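Local coordinates for cobalamin (Vitamin B12) biosynthesis CbiX protein (Marinobacter aquaeolei, PDB 3LYH), which is a putative CbiX-family protein of the chelatase clan, probably a metal-binding lyase linked to cobalamin (vitamin B12) biosynthesis, at residues 5-13 with 62-71; 50-58 with 88-97. All blocks are in the same frame, centred on the assembly; numbering follows the deposited sequence.

Interaction 1 of 2, residues 5-13 with 62-71; sequences PHQIILLAH and VEQFTVVPLF
His6 turns CG anti to its own nitrogen (chi1 -162°), which lays the imidazole across the neighbouring strand, while Thr66 keeps OG1 beside its backbone N (chi1 -62°), a rotation that sets the hydroxyl against NE2 of that ring. His6 NE2 and Thr66 OG1 are hydrogen-bonded at a doubtfully short 2.5 Å, and either could be the donor; the hydroxyl meets the ring at its edge, and Gln64 O lies over the centre of one face. The strands run parallel and in register from Gln7 with Phe65 to Leu11 with Pro69. Gln7, Ile9 and Leu11 turn their N and O to this strand: Ile9 N bonds Thr66 O at 3.0 Å and Ile9 O accepts Val68 N at 2.8 Å; Ile8 and Leu10 bond towards strand 38-42. Leu70 N closes the ladder on Leu11 O at 2.7 Å, where an inverse gamma turn centred on Leu70 ends the strand. On one face Ile9 CD1 lies 3.7 Å from Phe65 CD2, and Val67 CG1 touches Leu11 CB. On the other, Leu10 CD2 lies 3.9 Å from Val68 CB. Beyond the strand ends Phe71 turns an edge to the face of His13, centroids 5.1 Å apart and planes at 78°, and a water joins His13 N to Leu70 O; His13 ND1 bonds Glu44. These are the two central strands of a parallel alpha/beta sheet, flanked by strands 38-42 and 96-99. Helix 50-59 covers the Ile9-Phe65 face, whereas Leu121 and Val117 of the second subunit pack on Ile8 and Leu10, and its Ser124 bonds Thr66 OG1.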
# COMPACT_ATOMS: atom_id res chain seq x y z
N PRO B 5 -20.61 -4.78 -19.69
CA PRO B 5 -19.84 -3.83 -18.86
C PRO B 5 -19.16 -4.58 -17.72
O PRO B 5 -19.76 -5.50 -17.15
CB PRO B 5 -20.91 -2.90 -18.28
CG PRO B 5 -22.10 -3.76 -18.15
CD PRO B 5 -22.04 -4.78 -19.30
N HIS B 6 -17.93 -4.18 -17.40
CA HIS B 6 -17.07 -4.93 -16.50
C HIS B 6 -16.84 -4.12 -15.23
O HIS B 6 -16.30 -2.99 -15.26
CB HIS B 6 -15.76 -5.22 -17.19
CG HIS B 6 -14.99 -6.31 -16.54
ND1 HIS B 6 -15.03 -7.62 -16.99
CD2 HIS B 6 -14.17 -6.31 -15.46
CE1 HIS B 6 -14.27 -8.36 -16.21
NE2 HIS B 6 -13.72 -7.59 -15.29
N GLN B 7 -17.26 -4.69 -14.11
CA GLN B 7 -17.19 -3.98 -12.83
C GLN B 7 -15.84 -4.21 -12.23
O GLN B 7 -15.42 -5.34 -12.10
CB GLN B 7 -18.25 -4.50 -11.86
CG GLN B 7 -18.20 -3.88 -10.45
CD GLN B 7 -18.75 -2.44 -10.35
OE1 GLN B 7 -18.21 -1.60 -9.59
NE2 GLN B 7 -19.82 -2.18 -11.07
N ILE B 8 -15.16 -3.13 -11.84
CA ILE B 8 -13.95 -3.22 -11.04
C ILE B 8 -14.34 -3.04 -9.57
O ILE B 8 -15.07 -2.13 -9.21
CB ILE B 8 -12.95 -2.12 -11.43
CG1 ILE B 8 -12.37 -2.37 -12.82
CG2 ILE B 8 -11.83 -1.97 -10.37
CD1 ILE B 8 -11.26 -3.48 -12.83
N ILE B 9 -13.85 -3.94 -8.74
CA ILE B 9 -13.96 -3.84 -7.29
C ILE B 9 -12.55 -3.68 -6.75
O ILE B 9 -11.72 -4.60 -6.88
CB ILE B 9 -14.64 -5.07 -6.65
CG1 ILE B 9 -16.01 -5.23 -7.26
CG2 ILE B 9 -14.80 -4.86 -5.13
CD1 ILE B 9 -16.80 -6.48 -6.80
N LEU B 10 -12.29 -2.53 -6.13
CA LEU B 10 -11.02 -2.28 -5.42
C LEU B 10 -11.21 -2.82 -4.04
O LEU B 10 -12.08 -2.34 -3.32
CB LEU B 10 -10.65 -0.81 -5.38
CG LEU B 10 -10.50 -0.11 -6.72
CD1 LEU B 10 -10.13 1.37 -6.60
CD2 LEU B 10 -9.57 -0.82 -7.63
N LEU B 11 -10.42 -3.83 -3.66
CA LEU B 11 -10.66 -4.56 -2.41
C LEU B 11 -9.63 -4.22 -1.36
O LEU B 11 -8.46 -4.46 -1.56
CB LEU B 11 -10.69 -6.07 -2.62
CG LEU B 11 -11.12 -6.90 -1.39
CD1 LEU B 11 -12.53 -6.61 -1.05
CD2 LEU B 11 -10.92 -8.42 -1.68
N ALA B 12 -10.14 -3.68 -0.23
CA ALA B 12 -9.27 -3.30 0.93
C ALA B 12 -9.61 -4.16 2.17
O ALA B 12 -10.70 -4.70 2.25
CB ALA B 12 -9.47 -1.78 1.26
N HIS B 13 -8.72 -4.29 3.16
CA HIS B 13 -9.20 -4.61 4.56
C HIS B 13 -9.97 -3.46 5.15
O HIS B 13 -9.56 -2.31 5.00
CB HIS B 13 -8.03 -4.85 5.52
CG HIS B 13 -7.51 -6.24 5.52
ND1 HIS B 13 -8.34 -7.34 5.60
CD2 HIS B 13 -6.25 -6.72 5.44
CE1 HIS B 13 -7.61 -8.44 5.54
NE2 HIS B 13 -6.34 -8.09 5.45
N VAL B 62 -24.81 -6.16 -14.24
CA VAL B 62 -23.40 -6.49 -14.42
C VAL B 62 -23.18 -7.92 -13.97
O VAL B 62 -23.61 -8.33 -12.89
CB VAL B 62 -22.45 -5.56 -13.62
CG1 VAL B 62 -21.01 -5.99 -13.82
CG2 VAL B 62 -22.66 -4.11 -14.05
N GLU B 63 -22.52 -8.68 -14.83
CA GLU B 63 -22.26 -10.08 -14.59
C GLU B 63 -20.77 -10.43 -14.49
O GLU B 63 -20.48 -11.53 -14.05
CB GLU B 63 -22.93 -10.94 -15.68
CG GLU B 63 -24.41 -10.61 -15.89
CD GLU B 63 -25.31 -10.91 -14.67
OE1 GLU B 63 -24.94 -11.75 -13.82
OE2 GLU B 63 -26.41 -10.32 -14.59
N GLN B 64 -19.88 -9.52 -14.93
CA GLN B 64 -18.42 -9.77 -15.05
C GLN B 64 -17.72 -8.76 -14.14
O GLN B 64 -17.99 -7.55 -14.19
CB GLN B 64 -17.92 -9.58 -16.48
CG GLN B 64 -18.51 -10.56 -17.51
CD GLN B 64 -17.96 -11.97 -17.39
OE1 GLN B 64 -16.85 -12.18 -16.89
NE2 GLN B 64 -18.74 -12.95 -17.87
N PHE B 65 -16.84 -9.28 -13.28
CA PHE B 65 -16.14 -8.49 -12.28
C PHE B 65 -14.66 -8.80 -12.31
O PHE B 65 -14.28 -9.91 -12.68
CB PHE B 65 -16.67 -8.83 -10.86
CG PHE B 65 -18.12 -8.52 -10.67
CD1 PHE B 65 -19.10 -9.38 -11.16
CD2 PHE B 65 -18.53 -7.42 -9.92
CE1 PHE B 65 -20.47 -9.08 -11.00
CE2 PHE B 65 -19.86 -7.12 -9.74
CZ PHE B 65 -20.86 -7.96 -10.26
N THR B 66 -13.86 -7.83 -11.91
CA THR B 66 -12.44 -8.04 -11.60
C THR B 66 -12.19 -7.37 -10.26
O THR B 66 -12.48 -6.20 -10.09
CB THR B 66 -11.50 -7.49 -12.68
OG1 THR B 66 -11.77 -8.20 -13.91
CG2 THR B 66 -10.01 -7.66 -12.30
N VAL B 67 -11.72 -8.17 -9.32
CA VAL B 67 -11.24 -7.71 -7.99
C VAL B 67 -9.79 -7.36 -8.09
O VAL B 67 -8.96 -8.22 -8.45
CB VAL B 67 -11.48 -8.79 -6.92
CG1 VAL B 67 -10.89 -8.38 -5.58
CG2 VAL B 67 -13.01 -9.05 -6.75
N VAL B 68 -9.49 -6.10 -7.78
CA VAL B 68 -8.11 -5.56 -7.74
C VAL B 68 -7.79 -5.32 -6.24
O VAL B 68 -8.30 -4.36 -5.64
CB VAL B 68 -7.96 -4.23 -8.50
CG1 VAL B 68 -6.52 -3.72 -8.44
CG2 VAL B 68 -8.39 -4.38 -9.97
N PRO B 69 -6.94 -6.21 -5.65
CA PRO B 69 -6.61 -6.02 -4.23
C PRO B 69 -5.78 -4.78 -3.96
O PRO B 69 -4.71 -4.60 -4.54
CB PRO B 69 -5.88 -7.30 -3.85
CG PRO B 69 -6.22 -8.28 -4.88
CD PRO B 69 -6.37 -7.46 -6.14
N LEU B 70 -6.25 -3.91 -3.07
CA LEU B 70 -5.54 -2.69 -2.66
C LEU B 70 -4.58 -3.03 -1.52
O LEU B 70 -4.75 -2.66 -0.34
CB LEU B 70 -6.48 -1.56 -2.24
CG LEU B 70 -7.35 -0.97 -3.32
CD1 LEU B 70 -8.15 0.21 -2.76
CD2 LEU B 70 -6.56 -0.59 -4.59
N PHE B 71 -3.62 -3.86 -1.88
CA PHE B 71 -2.61 -4.45 -0.97
C PHE B 71 -1.25 -4.30 -1.64
O PHE B 71 -1.08 -4.60 -2.84
CB PHE B 71 -2.86 -5.94 -0.71
CG PHE B 71 -4.04 -6.21 0.14
CD1 PHE B 71 -5.31 -6.20 -0.38
CD2 PHE B 71 -3.88 -6.49 1.50
CE1 PHE B 71 -6.41 -6.45 0.40
CE2 PHE B 71 -4.98 -6.74 2.29
CZ PHE B 71 -6.26 -6.71 1.73
O HOH W 1 -5.86 -3.16 2.26

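Interaction 2 of 2, residues 50-58 with 88-97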
# COMPACT_ATOMS: atom_id res chain seq x y z
N LEU B 50 -17.97 -6.90 -0.10
CA LEU B 50 -17.94 -7.47 -1.47
C LEU B 50 -19.32 -7.95 -1.93
O LEU B 50 -19.71 -7.76 -3.09
CB LEU B 50 -16.89 -8.57 -1.54
CG LEU B 50 -16.22 -9.00 -2.83
CD1 LEU B 50 -15.46 -7.85 -3.45
CD2 LEU B 50 -15.24 -10.11 -2.51
N ASP B 51 -20.08 -8.59 -1.02
CA ASP B 51 -21.40 -9.03 -1.37
C ASP B 51 -22.29 -7.85 -1.77
O ASP B 51 -23.01 -7.96 -2.74
CB ASP B 51 -22.06 -9.85 -0.25
CG ASP B 51 -23.05 -10.85 -0.80
OD1 ASP B 51 -24.24 -10.52 -0.91
OD2 ASP B 51 -22.62 -11.96 -1.13
N THR B 52 -22.20 -6.73 -1.03
CA THR B 52 -23.01 -5.55 -1.31
C THR B 52 -22.70 -4.93 -2.65
O THR B 52 -23.62 -4.57 -3.38
CB THR B 52 -22.86 -4.48 -0.19
OG1 THR B 52 -23.48 -4.99 1.00
CG2 THR B 52 -23.52 -3.17 -0.58
N ILE B 53 -21.42 -4.85 -2.99
CA ILE B 53 -21.04 -4.33 -4.30
C ILE B 53 -21.47 -5.28 -5.43
O ILE B 53 -21.95 -4.84 -6.49
CB ILE B 53 -19.53 -4.02 -4.36
CG1 ILE B 53 -19.16 -2.93 -3.35
CG2 ILE B 53 -19.11 -3.57 -5.79
CD1 ILE B 53 -19.93 -1.61 -3.50
N VAL B 54 -21.29 -6.58 -5.22
CA VAL B 54 -21.67 -7.54 -6.26
C VAL B 54 -23.18 -7.53 -6.43
O VAL B 54 -23.67 -7.46 -7.55
CB VAL B 54 -21.12 -8.96 -5.99
CG1 VAL B 54 -21.75 -9.94 -6.96
CG2 VAL B 54 -19.58 -8.99 -6.09
N ASN B 55 -23.89 -7.53 -5.30
CA ASN B 55 -25.36 -7.48 -5.29
C ASN B 55 -25.87 -6.25 -6.06
O ASN B 55 -26.81 -6.34 -6.85
CB ASN B 55 -25.86 -7.50 -3.84
CG ASN B 55 -27.27 -8.04 -3.70
OD1 ASN B 55 -27.53 -9.20 -4.01
ND2 ASN B 55 -28.18 -7.20 -3.20
N ARG B 56 -25.20 -5.12 -5.86
CA ARG B 56 -25.55 -3.86 -6.51
C ARG B 56 -25.25 -3.81 -8.01
O ARG B 56 -26.06 -3.27 -8.79
CB ARG B 56 -24.81 -2.68 -5.82
CG ARG B 56 -25.48 -2.09 -4.59
CD ARG B 56 -25.13 -0.60 -4.45
NE ARG B 56 -25.26 -0.12 -3.07
CZ ARG B 56 -24.25 0.13 -2.23
NH1 ARG B 56 -22.97 0.01 -2.59
NH2 ARG B 56 -24.54 0.54 -0.99
N ALA B 57 -24.09 -4.29 -8.42
CA ALA B 57 -23.71 -4.30 -9.83
C ALA B 57 -24.65 -5.29 -10.57
O ALA B 57 -25.09 -5.00 -11.67
CB ALA B 57 -22.25 -4.69 -9.98
N LYS B 58 -24.93 -6.41 -9.90
CA LYS B 58 -25.82 -7.48 -10.40
C LYS B 58 -27.26 -7.01 -10.53
O LYS B 58 -27.89 -7.24 -11.57
CB LYS B 58 -25.74 -8.70 -9.46
CG LYS B 58 -26.58 -9.92 -9.85
CD LYS B 58 -26.38 -10.34 -11.30
CE LYS B 58 -27.29 -11.50 -11.67
NZ LYS B 58 -26.63 -12.77 -11.32
N ARG B 88 -17.69 -18.27 -3.39
CA ARG B 88 -19.01 -18.20 -2.75
C ARG B 88 -19.89 -17.14 -3.44
O ARG B 88 -21.08 -17.37 -3.68
CB ARG B 88 -18.87 -17.85 -1.27
CG ARG B 88 -20.03 -18.33 -0.41
CD ARG B 88 -20.23 -17.44 0.81
NE ARG B 88 -20.90 -16.20 0.41
CZ ARG B 88 -20.36 -14.98 0.38
NH1 ARG B 88 -19.10 -14.73 0.76
NH2 ARG B 88 -21.11 -13.97 -0.04
N LEU B 89 -19.31 -15.99 -3.74
CA LEU B 89 -20.07 -14.89 -4.37
C LEU B 89 -20.52 -15.25 -5.77
O LEU B 89 -21.64 -14.89 -6.19
CB LEU B 89 -19.24 -13.62 -4.45
CG LEU B 89 -18.84 -12.95 -3.13
CD1 LEU B 89 -17.64 -12.06 -3.32
CD2 LEU B 89 -20.03 -12.17 -2.63
N GLU B 90 -19.63 -15.90 -6.51
CA GLU B 90 -19.93 -16.39 -7.85
C GLU B 90 -21.09 -17.36 -7.84
O GLU B 90 -21.93 -17.29 -8.72
CB GLU B 90 -18.72 -17.06 -8.49
CG GLU B 90 -17.57 -16.12 -8.87
CD GLU B 90 -16.45 -16.84 -9.57
OE1 GLU B 90 -16.03 -17.92 -9.08
OE2 GLU B 90 -15.97 -16.36 -10.60
N ALA B 91 -21.13 -18.27 -6.88
CA ALA B 91 -22.26 -19.23 -6.77
C ALA B 91 -23.55 -18.58 -6.27
O ALA B 91 -24.61 -18.80 -6.82
CB ALA B 91 -21.86 -20.39 -5.88
N GLU B 92 -23.44 -17.79 -5.21
CA GLU B 92 -24.58 -17.08 -4.64
C GLU B 92 -25.21 -16.10 -5.63
O GLU B 92 -26.43 -15.97 -5.65
CB GLU B 92 -24.14 -16.38 -3.35
CG GLU B 92 -25.20 -15.62 -2.58
CD GLU B 92 -24.64 -14.94 -1.32
OE1 GLU B 92 -23.55 -15.34 -0.83
OE2 GLU B 92 -25.31 -14.00 -0.82
N HIS B 93 -24.40 -15.42 -6.46
CA HIS B 93 -24.95 -14.42 -7.37
C HIS B 93 -24.94 -14.82 -8.85
O HIS B 93 -25.46 -14.06 -9.66
CB HIS B 93 -24.23 -13.07 -7.16
CG HIS B 93 -24.40 -12.53 -5.77
ND1 HIS B 93 -25.60 -12.06 -5.29
CD2 HIS B 93 -23.51 -12.40 -4.75
CE1 HIS B 93 -25.45 -11.66 -4.05
NE2 HIS B 93 -24.20 -11.85 -3.69
N GLY B 94 -24.40 -15.98 -9.21
CA GLY B 94 -24.28 -16.38 -10.63
C GLY B 94 -23.50 -15.38 -11.50
O GLY B 94 -23.95 -14.96 -12.58
N VAL B 95 -22.33 -15.00 -11.03
CA VAL B 95 -21.43 -14.09 -11.74
C VAL B 95 -20.04 -14.72 -11.87
O VAL B 95 -19.77 -15.75 -11.25
CB VAL B 95 -21.33 -12.73 -11.01
CG1 VAL B 95 -22.73 -12.03 -11.02
CG2 VAL B 95 -20.83 -12.90 -9.59
N THR B 96 -19.23 -14.08 -12.71
CA THR B 96 -17.83 -14.43 -12.99
C THR B 96 -16.95 -13.29 -12.43
O THR B 96 -17.14 -12.12 -12.77
CB THR B 96 -17.57 -14.61 -14.48
OG1 THR B 96 -18.46 -15.62 -14.97
CG2 THR B 96 -16.12 -15.08 -14.75
N ILE B 97 -16.02 -13.65 -11.55
CA ILE B 97 -15.14 -12.69 -10.88
C ILE B 97 -13.69 -13.14 -11.02
O ILE B 97 -13.33 -14.19 -10.49
CB ILE B 97 -15.48 -12.54 -9.37
CG1 ILE B 97 -16.96 -12.31 -9.16
CG2 ILE B 97 -14.58 -11.47 -8.65
CD1 ILE B 97 -17.41 -12.47 -7.67
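Asp51 sits as a knob among Arg88, Leu89, Glu92 and His93; its carboxylate, which has a second conformer, meets a ring and a guanidinium in this one. His93 NE2 donates to Asp51 OD2 at 3.0 Å, the oxygen lying near the ring plane but met from above the carboxylate plane; the bond to OD1 is weak. Arg88 NH2 forms a salt bridge with Asp51 OD2 at 2.7 Å. Val54 CG1 packs 3.7 Å from His93 CD2. Toward the C-terminal end of helix 50-59, the bent chain of Lys58 carries NZ to His93 O, at a doubtful 2.4 Å. An alanine in place of His93 removes the ring donor, which would probably leave the Asp51 carboxylate leaning on Arg88 and open a gap beside Val54 CG1. In the second shell, Glu92 OE1 takes both NE and NH2 of Arg88, side-on, and so steadies the guanidinium; Glu63 gives Lys58 a second partner. Gly94 takes the chain out of the helix towards Val95, whose CG2 meets Val54 CG1. Helices 50-59 and 78-93 lie on one face of the sheet: Val54 rests on Ile9 of strand 6-12, while Ile97, on strand 96-99, packs beside Val67 of strand 64-69.

Interaction 1 is core, made of backbone ladder and aliphatic packing, with a polar His6-Thr66 contact at one end and an aromatic pair at the other; interaction 2 is partly buried, a helix-helix contact whose outer side carries charged groups and whose inner side is apolar. They share the sheet and cross along the chain: helix 50-59 leads into strand 64-69, and strand 64-69, helix 78-93 and strand 96-99 form a beta-alpha-beta crossover. Their seam is direct, with Phe65 N probably bonded to Thr96 O and Val62 N to Ala57 O, while Phe65 CE2 packs on Ala57 CB. The second subunit reaches interaction 1 alone, from the sheet face opposite these helices.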